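Local coordinates for protein RmpD (Hexulose-6-phosphate synthase) (Streptococcus mutans, PDB 3EXR) that is a TIM-barrel enzyme of the HUMPS family, built around an eight-stranded parallel barrel and paired with a second copy of itself, at residues Val39-Leu42 against Leu48-Val51; Ile60-Thr65 against Glu113-Leu118; Thr73-Asn78 against Lys98-Ala103. All coordinates share one frame; numbering follows the deposited sequence.

Contact 1: Val39-Leu42 against Leu48-Val51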
ATOM      1  N   VAL A  39       1.520  -4.488   6.830  1.00  7.56           N
ATOM      2  CA  VAL A  39       2.596  -5.484   6.841  1.00  8.29           C
ATOM      3  C   VAL A  39       2.016  -6.905   6.958  1.00  7.08           C
ATOM      4  O   VAL A  39       2.503  -7.856   6.347  1.00  6.98           O
ATOM      5  CB  VAL A  39       3.576  -5.224   8.019  1.00  8.24           C
ATOM      6  CG1 VAL A  39       4.522  -6.411   8.173  1.00  7.98           C
ATOM      7  CG2 VAL A  39       4.335  -3.909   7.801  1.00  9.56           C
ATOM      8  N   CYS A  40       0.994  -7.041   7.787  1.00  8.30           N
ATOM      9  CA  CYS A  40       0.364  -8.323   8.038  1.00  6.99           C
ATOM     10  C   CYS A  40      -0.477  -8.772   6.845  1.00  7.41           C
ATOM     11  O   CYS A  40      -0.363  -9.913   6.402  1.00  6.92           O
ATOM     12  CB  CYS A  40      -0.498  -8.269   9.299  1.00  7.63           C
ATOM     13  SG  CYS A  40      -0.845  -9.924   9.912  1.00 10.12           S
ATOM     14  N   LEU A  41      -1.318  -7.878   6.326  1.00  6.80           N
ATOM     15  CA  LEU A  41      -2.122  -8.225   5.168  1.00  7.07           C
ATOM     16  C   LEU A  41      -1.278  -8.632   3.959  1.00  7.29           C
ATOM     17  O   LEU A  41      -1.613  -9.588   3.250  1.00  8.01           O
ATOM     18  CB  LEU A  41      -3.081  -7.097   4.806  1.00  7.70           C
ATOM     19  CG  LEU A  41      -4.200  -6.832   5.826  1.00  7.93           C
ATOM     20  CD1 LEU A  41      -4.926  -5.600   5.399  1.00  7.34           C
ATOM     21  CD2 LEU A  41      -5.158  -8.036   5.885  1.00  7.49           C
ATOM     22  N   LEU A  42      -0.185  -7.922   3.697  1.00  7.29           N
ATOM     23  CA  LEU A  42       0.684  -8.323   2.579  1.00  6.74           C
ATOM     24  C   LEU A  42       1.316  -9.673   2.794  1.00  6.51           C
ATOM     25  O   LEU A  42       1.692 -10.322   1.813  1.00  7.62           O
ATOM     26  CB  LEU A  42       1.772  -7.266   2.306  1.00  7.42           C
ATOM     27  CG  LEU A  42       1.268  -5.915   1.797  1.00  8.65           C
ATOM     28  CD1 LEU A  42       2.355  -4.868   1.929  1.00  8.16           C
ATOM     29  CD2 LEU A  42       0.761  -6.038   0.379  1.00  8.50           C
ATOM     30  N   LEU A  48      -7.456 -13.078   7.335  1.00  9.30           N
ATOM     31  CA  LEU A  48      -7.273 -12.521   8.672  1.00  8.85           C
ATOM     32  C   LEU A  48      -8.439 -11.615   9.063  1.00  8.50           C
ATOM     33  O   LEU A  48      -8.903 -11.650  10.226  1.00  7.84           O
ATOM     34  CB  LEU A  48      -5.949 -11.750   8.761  1.00  9.44           C
ATOM     35  CG  LEU A  48      -5.677 -10.977  10.066  1.00 10.31           C
ATOM     36  CD1 LEU A  48      -5.599 -11.893  11.258  1.00 12.51           C
ATOM     37  CD2 LEU A  48      -4.402 -10.165   9.955  1.00 11.72           C
ATOM     38  N   VAL A  49      -8.913 -10.806   8.117  1.00  8.97           N
ATOM     39  CA  VAL A  49     -10.018  -9.883   8.422  1.00  8.43           C
ATOM     40  C   VAL A  49     -11.247 -10.667   8.893  1.00  8.51           C
ATOM     41  O   VAL A  49     -11.904 -10.304   9.856  1.00  8.13           O
ATOM     42  CB  VAL A  49     -10.382  -8.991   7.205  1.00  8.31           C
ATOM     43  CG1 VAL A  49     -11.601  -8.136   7.488  1.00  9.13           C
ATOM     44  CG2 VAL A  49      -9.200  -8.102   6.835  1.00  9.42           C
ATOM     45  N   GLU A  50     -11.539 -11.741   8.179  1.00  8.42           N
ATOM     46  CA  GLU A  50     -12.664 -12.615   8.509  1.00  9.14           C
ATOM     47  C   GLU A  50     -12.495 -13.339   9.868  1.00  9.33           C
ATOM     48  O   GLU A  50     -13.448 -13.474  10.634  1.00 10.16           O
ATOM     49  CB  GLU A  50     -12.886 -13.609   7.369  1.00  9.95           C
ATOM     50  CG  GLU A  50     -14.177 -14.390   7.463  1.00 10.96           C
ATOM     51  CD  GLU A  50     -14.551 -15.138   6.184  1.00 14.50           C
ATOM     52  OE1 GLU A  50     -14.075 -14.770   5.105  1.00 16.25           O
ATOM     53  OE2 GLU A  50     -15.374 -16.078   6.277  1.00 15.70           O
ATOM     54  N   VAL A  51     -11.282 -13.775  10.165  1.00  9.09           N
ATOM     55  CA  VAL A  51     -10.989 -14.409  11.452  1.00  8.13           C
ATOM     56  C   VAL A  51     -11.232 -13.393  12.575  1.00  8.96           C
ATOM     57  O   VAL A  51     -11.831 -13.743  13.579  1.00  9.21           O
ATOM     58  CB  VAL A  51      -9.550 -14.956  11.499  1.00  8.33           C
ATOM     59  CG1 VAL A  51      -9.152 -15.391  12.904  1.00  9.71           C
ATOM     60  CG2 VAL A  51      -9.382 -16.111  10.484  1.00  8.04           C
TER
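Cys40 and Leu48 make the close part of this contact between two consecutive short helices, 38-44 and 47-55. The thiol sulfur SG of Cys40 lies 3.6 Å from CD2 of Leu48, meeting it through a single methyl while the other branch of the leucine is turned elsewhere. Both side chains leave their helices toward each other. SG of Cys40 stands anti to the backbone N (chi1 -162°), and Leu48 carries CG in the same relation to its own N, which carries SG and CD2 toward each other between the helices. Ala20 of helix 17-27 touches both residues, and Leu48 also reaches Leu17 and Ile21, making this pair part of a larger apolar cluster.

The second pair is looser. CD2 of Leu41 comes to 4.2 Å from CG2 of Val49, one methyl against another, with the side chains crossing obliquely. Both residues have other surfaces to rest on: Leu41 packs on Ala36 and Thr65, Val49 on Ile61, Ala83 and Arg81. Leu41 also touches Leu42 of the second subunit. Beyond Val49 the helix turns toward solvent, where exposed Glu50 directs OE1 into a salt bridge with Arg81.

Between segments 39-42 and 48-51 the nearest CA atoms, those of Leu41 and Leu48, are 7.6 Å apart, and side chains fill the distance. The example illustrates how two consecutive helices can meet through apolar side chains, as these two segments do. Methyl groups and a thiol impose little directionality on one another, so the placement of the helices probably depends on shape and on the strands 33-36 and 60-67 that Leu41, Leu48 and Val49 also touch, with dispersion and the burial of apolar surface supplying the cohesion.

Contact 2: Ile60-Thr65 against Glu113-Leu118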
ATOM      1  N   ILE A  60     -15.154  -2.644  15.876  1.00 11.57           N
ATOM      2  CA  ILE A  60     -14.816  -2.031  14.585  1.00 10.00           C
ATOM      3  C   ILE A  60     -13.536  -2.711  14.063  1.00  9.33           C
ATOM      4  O   ILE A  60     -12.585  -2.871  14.805  1.00  8.41           O
ATOM      5  CB  ILE A  60     -14.606  -0.507  14.722  1.00 10.60           C
ATOM      6  CG1 ILE A  60     -15.927   0.176  15.110  1.00 11.35           C
ATOM      7  CG2 ILE A  60     -14.082   0.061  13.414  1.00 11.10           C
ATOM      8  CD1 ILE A  60     -15.789   1.617  15.640  1.00 14.32           C
ATOM      9  N   ILE A  61     -13.532  -3.134  12.794  1.00  9.01           N
ATOM     10  CA  ILE A  61     -12.362  -3.792  12.194  1.00  9.38           C
ATOM     11  C   ILE A  61     -11.868  -2.975  11.002  1.00  8.75           C
ATOM     12  O   ILE A  61     -12.650  -2.596  10.137  1.00  8.06           O
ATOM     13  CB  ILE A  61     -12.715  -5.221  11.735  1.00  9.51           C
ATOM     14  CG1 ILE A  61     -13.073  -6.095  12.932  1.00 11.18           C
ATOM     15  CG2 ILE A  61     -11.561  -5.863  10.930  1.00  9.78           C
ATOM     16  CD1 ILE A  61     -13.501  -7.440  12.606  1.00 14.67           C
ATOM     17  N   VAL A  62     -10.568  -2.720  10.980  1.00  8.35           N
ATOM     18  CA  VAL A  62      -9.903  -1.935   9.954  1.00  8.24           C
ATOM     19  C   VAL A  62      -9.044  -2.879   9.115  1.00  8.35           C
ATOM     20  O   VAL A  62      -8.289  -3.682   9.668  1.00  8.62           O
ATOM     21  CB  VAL A  62      -8.979  -0.876  10.577  1.00  8.56           C
ATOM     22  CG1 VAL A  62      -8.331  -0.013   9.494  1.00  9.42           C
ATOM     23  CG2 VAL A  62      -9.751  -0.000  11.558  1.00  9.39           C
ATOM     24  N   ALA A  63      -9.249  -2.818   7.798  1.00  7.31           N
ATOM     25  CA  ALA A  63      -8.337  -3.467   6.834  1.00  7.56           C
ATOM     26  C   ALA A  63      -7.390  -2.359   6.348  1.00  7.56           C
ATOM     27  O   ALA A  63      -7.764  -1.502   5.542  1.00  7.82           O
ATOM     28  CB  ALA A  63      -9.110  -4.068   5.683  1.00  8.26           C
ATOM     29  N   ASP A  64      -6.144  -2.408   6.809  1.00  7.24           N
ATOM     30  CA  ASP A  64      -5.174  -1.352   6.518  1.00  7.72           C
ATOM     31  C   ASP A  64      -4.448  -1.696   5.223  1.00  7.38           C
ATOM     32  O   ASP A  64      -3.295  -2.073   5.244  1.00  7.96           O
ATOM     33  CB  ASP A  64      -4.231  -1.215   7.709  1.00  8.33           C
ATOM     34  CG  ASP A  64      -3.161  -0.164   7.535  1.00  9.52           C
ATOM     35  OD1 ASP A  64      -3.293   0.779   6.740  1.00  9.41           O
ATOM     36  OD2 ASP A  64      -2.122  -0.260   8.228  1.00 11.76           O
ATOM     37  N   THR A  65      -5.138  -1.537   4.095  1.00  7.19           N
ATOM     38  CA  THR A  65      -4.540  -1.888   2.805  1.00  7.66           C
ATOM     39  C   THR A  65      -3.706  -0.764   2.184  1.00  8.05           C
ATOM     40  O   THR A  65      -2.957  -1.000   1.244  1.00  8.79           O
ATOM     41  CB  THR A  65      -5.607  -2.256   1.768  1.00  7.66           C
ATOM     42  OG1 THR A  65      -6.502  -1.155   1.603  1.00 10.27           O
ATOM     43  CG2 THR A  65      -6.443  -3.410   2.240  1.00  8.60           C
ATOM     44  N   GLU A 113     -16.495   2.737   5.732  1.00 10.47           N
ATOM     45  CA  GLU A 113     -15.810   4.004   5.529  1.00 10.06           C
ATOM     46  C   GLU A 113     -14.388   3.816   5.031  1.00  9.84           C
ATOM     47  O   GLU A 113     -13.750   2.777   5.310  1.00 10.82           O
ATOM     48  CB  GLU A 113     -15.697   4.761   6.862  1.00 10.18           C
ATOM     49  CG  GLU A 113     -16.989   5.318   7.436  1.00 11.98           C
ATOM     50  CD  GLU A 113     -16.720   6.425   8.435  1.00 13.70           C
ATOM     51  OE1 GLU A 113     -15.993   7.387   8.090  1.00 14.86           O
ATOM     52  OE2 GLU A 113     -17.226   6.313   9.565  1.00 16.72           O
ATOM     53  N   ILE A 114     -13.900   4.857   4.356  1.00  8.60           N
ATOM     54  CA  ILE A 114     -12.512   4.995   3.951  1.00  8.75           C
ATOM     55  C   ILE A 114     -11.796   5.965   4.904  1.00  9.15           C
ATOM     56  O   ILE A 114     -12.381   6.950   5.410  1.00 10.01           O
ATOM     57  CB  ILE A 114     -12.422   5.459   2.475  1.00  8.17           C
ATOM     58  CG1 ILE A 114     -13.178   4.481   1.573  1.00  8.41           C
ATOM     59  CG2 ILE A 114     -10.974   5.629   2.011  1.00  8.66           C
ATOM     60  CD1 ILE A 114     -12.729   3.053   1.622  1.00  9.53           C
ATOM     61  N   GLN A 115     -10.529   5.647   5.168  1.00  8.89           N
ATOM     62  CA  GLN A 115      -9.631   6.498   5.956  1.00  8.38           C
ATOM     63  C   GLN A 115      -8.417   6.812   5.095  1.00  8.70           C
ATOM     64  O   GLN A 115      -7.851   5.913   4.489  1.00  8.85           O
ATOM     65  CB  GLN A 115      -9.144   5.752   7.204  1.00  7.58           C
ATOM     66  CG  GLN A 115     -10.219   5.110   8.081  1.00  7.87           C
ATOM     67  CD  GLN A 115      -9.608   4.412   9.277  1.00  7.13           C
ATOM     68  OE1 GLN A 115      -8.817   3.476   9.090  1.00  8.36           O
ATOM     69  NE2 GLN A 115      -9.898   4.907  10.499  1.00  8.15           N
ATOM     70  N   VAL A 116      -7.983   8.070   5.095  1.00  8.48           N
ATOM     71  CA  VAL A 116      -6.812   8.480   4.339  1.00  9.11           C
ATOM     72  C   VAL A 116      -5.558   8.424   5.233  1.00  8.88           C
ATOM     73  O   VAL A 116      -5.421   9.134   6.241  1.00  9.11           O
ATOM     74  CB  VAL A 116      -6.932   9.885   3.764  1.00  8.72           C
ATOM     75  CG1 VAL A 116      -5.706  10.203   2.890  1.00 10.50           C
ATOM     76  CG2 VAL A 116      -8.191  10.019   2.904  1.00  9.25           C
ATOM     77  N   GLU A 117      -4.617   7.585   4.816  1.00  9.10           N
ATOM     78  CA  GLU A 117      -3.297   7.455   5.432  1.00  8.86           C
ATOM     79  C   GLU A 117      -2.362   8.547   4.931  1.00  9.17           C
ATOM     80  O   GLU A 117      -2.116   8.656   3.738  1.00  9.37           O
ATOM     81  CB  GLU A 117      -2.718   6.055   5.145  1.00  8.89           C
ATOM     82  CG  GLU A 117      -3.190   4.982   6.142  1.00  8.98           C
ATOM     83  CD  GLU A 117      -2.474   5.009   7.491  1.00 11.08           C
ATOM     84  OE1 GLU A 117      -1.661   5.923   7.721  1.00 11.99           O
ATOM     85  OE2 GLU A 117      -2.721   4.114   8.325  1.00 12.51           O
ATOM     86  N   LEU A 118      -1.884   9.375   5.856  1.00  8.34           N
ATOM     87  CA  LEU A 118      -1.121  10.581   5.528  1.00  8.13           C
ATOM     88  C   LEU A 118       0.366  10.305   5.537  1.00  8.59           C
ATOM     89  O   LEU A 118       0.943  10.058   6.602  1.00  8.67           O
ATOM     90  CB  LEU A 118      -1.487  11.708   6.500  1.00  8.07           C
ATOM     91  CG  LEU A 118      -2.954  12.131   6.512  1.00  9.19           C
ATOM     92  CD1 LEU A 118      -3.193  13.161   7.591  1.00  9.89           C
ATOM     93  CD2 LEU A 118      -3.408  12.710   5.186  1.00 11.27           C
TER
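Asp64 holds CG anti to its backbone nitrogen (chi1 179°), whereas Glu117 folds back at its second torsion (chi2 -78°), and the two torsions bring one oxygen of each acid together across the interior of the barrel. OD1 of Asp64 lies 3.7 Å from OE2 of Glu117. The chains cross at about a right angle, yet the carboxylate planes are only 27° apart. Each acid also has company of opposite charge: OD2 of Asp64 forms a salt bridge with NZ of Lys66, which makes a long, weak ion pair with OE2 of Glu117 as well. Thr87 OG1, from the strand that runs between the two, is hydrogen-bonded to OD1 of Asp64 and so fixes the branch that faces the glutamate.

Two residues back along each strand, Val62 and Gln115 meet in a different manner. The extended glutamine chain reaches across until its OE1 is 3.5 Å from CG1 of Val62, again at about a right angle. Its NE2 is hydrogen-bonded to OE1 of Gln137, a bond consistent with the oxygen being the end turned to the valine methyl. Trp85 touches both side chains.

Asp64 is also the centre of an inverse gamma turn, closed by a weak bond from Thr65 N to Ala63 O of 3.0 Å, and its own carbonyl is hydrogen-bonded to Thr38 OG1. As an example of the TIM-barrel plan, the contact shows strands that are not neighbours in the sheet meeting through side chains inside it. Here the lining becomes acidic near the C-terminal ends of the strands, the end where such barrels carry their active sites, and the like charges are probably eased by Lys66, bridged to Asp64 and only weakly paired with Glu117, while the Thr87 hydroxyl holds the facing Asp64 oxygen.

Contact 3: Thr73-Asn78 against Lys98-Ala103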
ATOM      1  N   THR A  73     -12.276  -2.734  -6.144  1.00  9.44           N
ATOM      2  CA  THR A  73     -11.934  -4.135  -5.970  1.00 10.33           C
ATOM      3  C   THR A  73     -11.348  -4.410  -4.601  1.00  9.63           C
ATOM      4  O   THR A  73     -11.780  -5.330  -3.922  1.00 10.55           O
ATOM      5  CB  THR A  73     -10.945  -4.595  -7.094  1.00  9.95           C
ATOM      6  OG1 THR A  73     -11.576  -4.444  -8.369  1.00 13.12           O
ATOM      7  CG2 THR A  73     -10.536  -6.070  -6.940  1.00 12.36           C
ATOM      8  N   VAL A  74     -10.389  -3.603  -4.173  1.00  9.57           N
ATOM      9  CA  VAL A  74      -9.717  -3.846  -2.884  1.00  9.05           C
ATOM     10  C   VAL A  74     -10.731  -3.629  -1.720  1.00 10.10           C
ATOM     11  O   VAL A  74     -10.775  -4.412  -0.753  1.00 11.12           O
ATOM     12  CB  VAL A  74      -8.422  -2.979  -2.755  1.00  8.66           C
ATOM     13  CG1 VAL A  74      -7.775  -3.112  -1.339  1.00  8.26           C
ATOM     14  CG2 VAL A  74      -7.417  -3.269  -3.902  1.00  9.62           C
ATOM     15  N   ALA A  75     -11.558  -2.590  -1.838  1.00 10.09           N
ATOM     16  CA  ALA A  75     -12.609  -2.324  -0.839  1.00 10.22           C
ATOM     17  C   ALA A  75     -13.614  -3.448  -0.772  1.00  9.49           C
ATOM     18  O   ALA A  75     -13.918  -3.952   0.300  1.00  9.60           O
ATOM     19  CB  ALA A  75     -13.306  -1.004  -1.112  1.00 10.57           C
ATOM     20  N   LYS A  76     -14.134  -3.867  -1.927  1.00  9.80           N
ATOM     21  CA  LYS A  76     -15.034  -5.033  -1.964  1.00  9.99           C
ATOM     22  C   LYS A  76     -14.390  -6.276  -1.378  1.00  9.46           C
ATOM     23  O   LYS A  76     -15.013  -6.983  -0.583  1.00  9.77           O
ATOM     24  CB  LYS A  76     -15.570  -5.326  -3.364  1.00 11.33           C
ATOM     25  CG  LYS A  76     -16.609  -6.449  -3.388  1.00 13.83           C
ATOM     26  CD  LYS A  76     -16.980  -6.877  -4.796  1.00 19.40           C
ATOM     27  CE  LYS A  76     -18.307  -7.644  -4.803  1.00 23.12           C
ATOM     28  NZ  LYS A  76     -18.652  -8.052  -6.207  1.00 25.61           N
ATOM     29  N   ASN A  77     -13.144  -6.557  -1.752  1.00  8.84           N
ATOM     30  CA  ASN A  77     -12.463  -7.734  -1.230  1.00  9.04           C
ATOM     31  C   ASN A  77     -12.362  -7.789   0.275  1.00  9.01           C
ATOM     32  O   ASN A  77     -12.493  -8.861   0.855  1.00  9.72           O
ATOM     33  CB  ASN A  77     -11.064  -7.894  -1.817  1.00  8.37           C
ATOM     34  CG  ASN A  77     -11.072  -8.344  -3.293  1.00  8.72           C
ATOM     35  OD1 ASN A  77     -12.100  -8.795  -3.820  1.00 10.76           O
ATOM     36  ND2 ASN A  77      -9.907  -8.239  -3.945  1.00  9.71           N
ATOM     37  N   ASN A  78     -12.114  -6.638   0.912  1.00  8.96           N
ATOM     38  CA  ASN A  78     -12.010  -6.597   2.365  1.00  9.05           C
ATOM     39  C   ASN A  78     -13.345  -6.419   3.060  1.00  9.08           C
ATOM     40  O   ASN A  78     -13.492  -6.918   4.159  1.00  9.26           O
ATOM     41  CB  ASN A  78     -11.011  -5.533   2.801  1.00  8.12           C
ATOM     42  CG  ASN A  78      -9.598  -5.942   2.498  1.00  9.83           C
ATOM     43  OD1 ASN A  78      -8.988  -6.682   3.261  1.00 10.77           O
ATOM     44  ND2 ASN A  78      -9.093  -5.508   1.350  1.00  9.07           N
ATOM     45  N   LYS A  98     -13.171   7.430  -4.247  1.00 12.53           N
ATOM     46  CA  LYS A  98     -14.635   7.332  -4.383  1.00 13.65           C
ATOM     47  C   LYS A  98     -15.074   5.907  -4.694  1.00 12.59           C
ATOM     48  O   LYS A  98     -16.071   5.429  -4.142  1.00 12.41           O
ATOM     49  CB  LYS A  98     -15.162   8.259  -5.482  1.00 13.80           C
ATOM     50  CG  LYS A  98     -15.350   9.686  -5.080  1.00 19.04           C
ATOM     51  CD  LYS A  98     -16.120  10.435  -6.197  1.00 23.23           C
ATOM     52  CE  LYS A  98     -16.261  11.943  -5.873  1.00 26.52           C
ATOM     53  NZ  LYS A  98     -16.149  12.838  -7.099  1.00 27.91           N
ATOM     54  N   ALA A  99     -14.350   5.218  -5.574  1.00 11.64           N
ATOM     55  CA  ALA A  99     -14.742   3.847  -5.923  1.00 11.05           C
ATOM     56  C   ALA A  99     -14.652   2.928  -4.703  1.00 11.36           C
ATOM     57  O   ALA A  99     -15.501   2.059  -4.506  1.00 11.53           O
ATOM     58  CB  ALA A  99     -13.880   3.298  -7.063  1.00 10.95           C
ATOM     59  N   ALA A 100     -13.638   3.158  -3.864  1.00 10.19           N
ATOM     60  CA  ALA A 100     -13.431   2.369  -2.659  1.00 10.40           C
ATOM     61  C   ALA A 100     -14.549   2.664  -1.671  1.00  9.74           C
ATOM     62  O   ALA A 100     -15.147   1.740  -1.112  1.00 10.27           O
ATOM     63  CB  ALA A 100     -12.078   2.683  -2.046  1.00  9.80           C
ATOM     64  N   ARG A 101     -14.871   3.941  -1.488  1.00  9.99           N
ATOM     65  CA  ARG A 101     -15.981   4.306  -0.597  1.00 10.82           C
ATOM     66  C   ARG A 101     -17.306   3.701  -1.047  1.00 11.55           C
ATOM     67  O   ARG A 101     -18.054   3.161  -0.225  1.00 12.70           O
ATOM     68  CB  ARG A 101     -16.135   5.812  -0.446  1.00 10.91           C
ATOM     69  CG  ARG A 101     -17.282   6.170   0.467  1.00 11.12           C
ATOM     70  CD  ARG A 101     -17.372   7.640   0.798  1.00 13.12           C
ATOM     71  NE  ARG A 101     -17.646   8.468  -0.360  1.00 15.61           N
ATOM     72  CZ  ARG A 101     -18.857   8.720  -0.848  1.00 19.95           C
ATOM     73  NH1 ARG A 101     -19.940   8.184  -0.281  1.00 18.40           N
ATOM     74  NH2 ARG A 101     -18.986   9.523  -1.914  1.00 19.38           N
ATOM     75  N   LYS A 102     -17.597   3.810  -2.337  1.00 13.00           N
ATOM     76  CA  LYS A 102     -18.839   3.254  -2.870  1.00 14.46           C
ATOM     77  C   LYS A 102     -18.916   1.747  -2.647  1.00 13.70           C
ATOM     78  O   LYS A 102     -19.969   1.232  -2.279  1.00 13.13           O
ATOM     79  CB  LYS A 102     -19.033   3.620  -4.348  1.00 15.80           C
ATOM     80  CG  LYS A 102     -19.313   5.112  -4.595  1.00 19.62           C
ATOM     81  CD  LYS A 102     -19.592   5.422  -6.107  1.00 25.32           C
ATOM     82  CE  LYS A 102     -19.474   6.956  -6.432  1.00 27.69           C
ATOM     83  NZ  LYS A 102     -19.377   7.296  -7.903  1.00 29.36           N
ATOM     84  N   ALA A 103     -17.799   1.047  -2.835  1.00 12.89           N
ATOM     85  CA  ALA A 103     -17.795  -0.406  -2.669  1.00 13.03           C
ATOM     86  C   ALA A 103     -17.963  -0.842  -1.222  1.00 12.79           C
ATOM     87  O   ALA A 103     -18.687  -1.805  -0.942  1.00 13.24           O
ATOM     88  CB  ALA A 103     -16.541  -1.023  -3.256  1.00 13.02           C
TER
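Ala75 sets its methyl directly against the backbone of the opposing helix, with CB 3.3 Å from the carbonyl O of Ala100. The same CB also meets two further methyls, at 4.0 Å from CB of Ala100 and 3.9 Å from CB of Ala103, and thus lies between successive turns of helix 94-107. Ala103 in turn rests its CB near the backbone N of Lys76, 4.0 Å away. Lys76 contributes the base of its side chain and then leads its ammonium end away from the contact into solvent.

Small residues make such closeness possible: the helix axes approach to 7.8 Å and run side by side in roughly the same direction, crossing at -25°. One shell further out, Asn78 ties its own helix together, ND2 donating to Val74 O over 2.9 Å, from the opposite face of that carbonyl to the Asn78 backbone N.

Met86 of strand 85-89 lies beneath, touching Val74, Ala75 and Ala100, while Ile114 of strand 113-117 touches Ala100 and Arg101. The contact therefore joins two successive outer helices of the barrel above the strand between them, and Thr73, Val74 and Asn77 of helix 71-79 contact the second subunit.

How the contacts relate
Followed from the N terminus, the chain first closes a short loop at contact 1, where segment 39-42 meets segment 48-51 with five residues between them. Contact 2 then opens on the next strand, 60-67, and closes much later on strand 113-117; contact 3 lies wholly within that loop, joining helices 71-79 and 94-107. Contact 1 thus stands in series with both, while contact 3 is nested in contact 2. They also touch in space: Leu41 packs over Asp64, Val49 meets Asn78, and Asn78 lies against Ala63 and Thr65. Together they link the barrel's interior to its outer helices, and contacts 1 and 3 both border the second subunit.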